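Local structure of protease Do-like 2, chloroplastic (Arabidopsis thaliana, 4FLN) at residues B[87-92]-B[120-125]. The protein is a chloroplast serine endopeptidase of the Deg family that makes the primary cut in the photodamaged D1 protein of photosystem II. Sequence-based numbering, arbitrary orientation.
Sequences LTNAHC and DCDIAL
Asp122 reaches across to His91, and the two are members of a chymotrypsin-like charge relay, assigned by similarity, just before strand 123-129 and just beyond strand 85-88 in the first six-stranded beta-barrel. With CG anti to its backbone N (chi1 -165°), the Asp122 carboxylate is carried over the turn that leads into helix 90-93. OD1 of Asp122 accepts the backbone N-H of His91 through its syn lone pair, 2.8 Å from N to OD1, and the N-H of Ala90 adds a bent, weak bond to the same oxygen. The backbone O of Asp122 is held too: Asn89 ND2 donates to it over 2.9 Å, almost straight at 171° and in the plane of the Asn89 amide.

Further along, the strands run antiparallel. Thr88 and Ala124 form a hydrogen-bonded pair, with Thr88 N to Ala124 O 2.8 Å and Ala124 N to Thr88 O 2.7 Å. The Ala124 methyl packs against Thr88 CG2 and Ala90 CA, while Thr88 OG1 turns to the carbonyl of Ser77. On the other face, Leu87 CD1 meets Ile123 CG2 and Leu125 CD1, a patch that helix 233-246 covers with Val236 and Leu240.

Ser200, the third relay residue, touches both Asn89 and His91. OD2 of Asp122, again through its syn lone pair, receives ND1 of His91 at 3.0 Å, the oxygen lying 18° out of the imidazole plane.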
ATOM      1  N   LEU B  87     -15.062  32.055 -24.192  1.00 57.26           N
ATOM      2  CA  LEU B  87     -15.713  31.238 -23.177  1.00 60.47           C
ATOM      3  C   LEU B  87     -14.716  30.247 -22.599  1.00 50.79           C
ATOM      4  O   LEU B  87     -13.892  29.703 -23.324  1.00 51.04           O
ATOM      5  CB  LEU B  87     -16.884  30.486 -23.812  1.00 63.02           C
ATOM      6  CG  LEU B  87     -18.015  29.995 -22.916  1.00 60.13           C
ATOM      7  CD1 LEU B  87     -18.263  30.974 -21.793  1.00 53.77           C
ATOM      8  CD2 LEU B  87     -19.267  29.829 -23.755  1.00 56.59           C
ATOM      9  N   THR B  88     -14.788  30.009 -21.299  1.00 46.98           N
ATOM     10  CA  THR B  88     -13.950  28.982 -20.687  1.00 44.61           C
ATOM     11  C   THR B  88     -14.516  28.469 -19.370  1.00 39.46           C
ATOM     12  O   THR B  88     -15.586  28.875 -18.948  1.00 42.29           O
ATOM     13  CB  THR B  88     -12.503  29.471 -20.475  1.00 48.55           C
ATOM     14  OG1 THR B  88     -11.663  28.348 -20.189  1.00 61.67           O
ATOM     15  CG2 THR B  88     -12.425  30.463 -19.322  1.00 40.66           C
ATOM     16  N   ASN B  89     -13.806  27.547 -18.734  1.00 42.70           N
ATOM     17  CA  ASN B  89     -14.176  27.123 -17.396  1.00 48.68           C
ATOM     18  C   ASN B  89     -13.646  28.130 -16.395  1.00 58.66           C
ATOM     19  O   ASN B  89     -12.619  28.763 -16.630  1.00 58.01           O
ATOM     20  CB  ASN B  89     -13.626  25.739 -17.080  1.00 48.63           C
ATOM     21  CG  ASN B  89     -14.385  24.648 -17.777  1.00 59.30           C
ATOM     22  OD1 ASN B  89     -13.806  23.823 -18.483  1.00 76.54           O
ATOM     23  ND2 ASN B  89     -15.693  24.640 -17.599  1.00 56.03           N
ATOM     24  N   ALA B  90     -14.341  28.297 -15.280  1.00 52.87           N
ATOM     25  CA  ALA B  90     -13.880  29.253 -14.298  1.00 44.88           C
ATOM     26  C   ALA B  90     -12.609  28.735 -13.628  1.00 46.35           C
ATOM     27  O   ALA B  90     -11.713  29.505 -13.304  1.00 49.14           O
ATOM     28  CB  ALA B  90     -14.958  29.534 -13.299  1.00 34.73           C
ATOM     29  N   HIS B  91     -12.519  27.421 -13.452  1.00 50.94           N
ATOM     30  CA  HIS B  91     -11.365  26.828 -12.784  1.00 48.54           C
ATOM     31  C   HIS B  91     -10.076  27.023 -13.588  1.00 52.74           C
ATOM     32  O   HIS B  91      -8.979  27.005 -13.028  1.00 61.29           O
ATOM     33  CB  HIS B  91     -11.605  25.355 -12.419  1.00 37.93           C
ATOM     34  CG  HIS B  91     -11.309  24.385 -13.527  1.00 59.29           C
ATOM     35  ND1 HIS B  91     -12.286  23.625 -14.133  1.00 60.28           N
ATOM     36  CD2 HIS B  91     -10.141  24.032 -14.117  1.00 63.16           C
ATOM     37  CE1 HIS B  91     -11.735  22.854 -15.053  1.00 58.35           C
ATOM     38  NE2 HIS B  91     -10.434  23.078 -15.062  1.00 57.92           N
ATOM     39  N   CYS B  92     -10.204  27.240 -14.890  1.00 45.33           N
ATOM     40  CA  CYS B  92      -9.031  27.560 -15.707  1.00 51.21           C
ATOM     41  C   CYS B  92      -8.389  28.887 -15.282  1.00 55.14           C
ATOM     42  O   CYS B  92      -7.175  28.970 -15.148  1.00 62.86           O
ATOM     43  CB  CYS B  92      -9.376  27.590 -17.208  1.00 40.02           C
ATOM     44  SG  CYS B  92     -10.001  26.031 -17.868  1.00 81.22           S
ATOM     45  N   ASP B 120     -20.222  28.085  -9.471  1.00 71.19           N
ATOM     46  CA  ASP B 120     -20.971  26.834  -9.344  1.00 74.50           C
ATOM     47  C   ASP B 120     -21.401  26.198 -10.675  1.00 68.22           C
ATOM     48  O   ASP B 120     -21.710  25.007 -10.725  1.00 63.09           O
ATOM     49  CB  ASP B 120     -22.152  26.965  -8.359  1.00 77.44           C
ATOM     50  CG  ASP B 120     -22.891  28.279  -8.487  1.00 79.39           C
ATOM     51  OD1 ASP B 120     -22.320  29.234  -9.043  1.00 81.95           O
ATOM     52  OD2 ASP B 120     -24.046  28.362  -8.015  1.00 82.33           O
ATOM     53  N   CYS B 121     -21.432  26.988 -11.744  1.00 65.67           N
ATOM     54  CA  CYS B 121     -21.638  26.441 -13.085  1.00 52.91           C
ATOM     55  C   CYS B 121     -20.312  26.276 -13.838  1.00 55.75           C
ATOM     56  O   CYS B 121     -20.292  25.802 -14.980  1.00 58.02           O
ATOM     57  CB  CYS B 121     -22.585  27.334 -13.881  1.00 54.71           C
ATOM     58  SG  CYS B 121     -21.977  29.020 -14.092  1.00 73.15           S
ATOM     59  N   ASP B 122     -19.221  26.690 -13.192  1.00 50.31           N
ATOM     60  CA  ASP B 122     -17.859  26.635 -13.745  1.00 50.68           C
ATOM     61  C   ASP B 122     -17.680  27.228 -15.146  1.00 51.34           C
ATOM     62  O   ASP B 122     -17.190  26.572 -16.065  1.00 50.20           O
ATOM     63  CB  ASP B 122     -17.263  25.226 -13.674  1.00 56.89           C
ATOM     64  CG  ASP B 122     -15.752  25.223 -13.899  1.00 69.84           C
ATOM     65  OD1 ASP B 122     -15.105  26.267 -13.657  1.00 68.45           O
ATOM     66  OD2 ASP B 122     -15.212  24.179 -14.318  1.00 75.96           O
ATOM     67  N   ILE B 123     -18.073  28.481 -15.294  1.00 48.29           N
ATOM     68  CA  ILE B 123     -17.944  29.172 -16.564  1.00 49.08           C
ATOM     69  C   ILE B 123     -17.238  30.504 -16.346  1.00 48.80           C
ATOM     70  O   ILE B 123     -17.392  31.141 -15.302  1.00 46.79           O
ATOM     71  CB  ILE B 123     -19.335  29.403 -17.219  1.00 60.49           C
ATOM     72  CG1 ILE B 123     -19.972  28.071 -17.609  1.00 53.96           C
ATOM     73  CG2 ILE B 123     -19.229  30.310 -18.441  1.00 57.00           C
ATOM     74  CD1 ILE B 123     -21.370  28.217 -18.149  1.00 59.68           C
ATOM     75  N   ALA B 124     -16.441  30.917 -17.321  1.00 48.34           N
ATOM     76  CA  ALA B 124     -15.838  32.235 -17.263  1.00 56.32           C
ATOM     77  C   ALA B 124     -15.780  32.825 -18.653  1.00 54.51           C
ATOM     78  O   ALA B 124     -15.597  32.110 -19.639  1.00 58.33           O
ATOM     79  CB  ALA B 124     -14.459  32.183 -16.635  1.00 30.59           C
ATOM     80  N   LEU B 125     -15.973  34.136 -18.725  1.00 46.94           N
ATOM     81  CA  LEU B 125     -15.876  34.850 -19.975  1.00 51.88           C
ATOM     82  C   LEU B 125     -14.571  35.617 -19.942  1.00 56.62           C
ATOM     83  O   LEU B 125     -14.141  36.061 -18.880  1.00 67.76           O
ATOM     84  CB  LEU B 125     -17.056  35.799 -20.123  1.00 61.52           C
ATOM     85  CG  LEU B 125     -17.799  35.735 -21.454  1.00 69.87           C
ATOM     86  CD1 LEU B 125     -18.024  34.293 -21.857  1.00 66.42           C
ATOM     87  CD2 LEU B 125     -19.120  36.481 -21.353  1.00 70.13           C
TER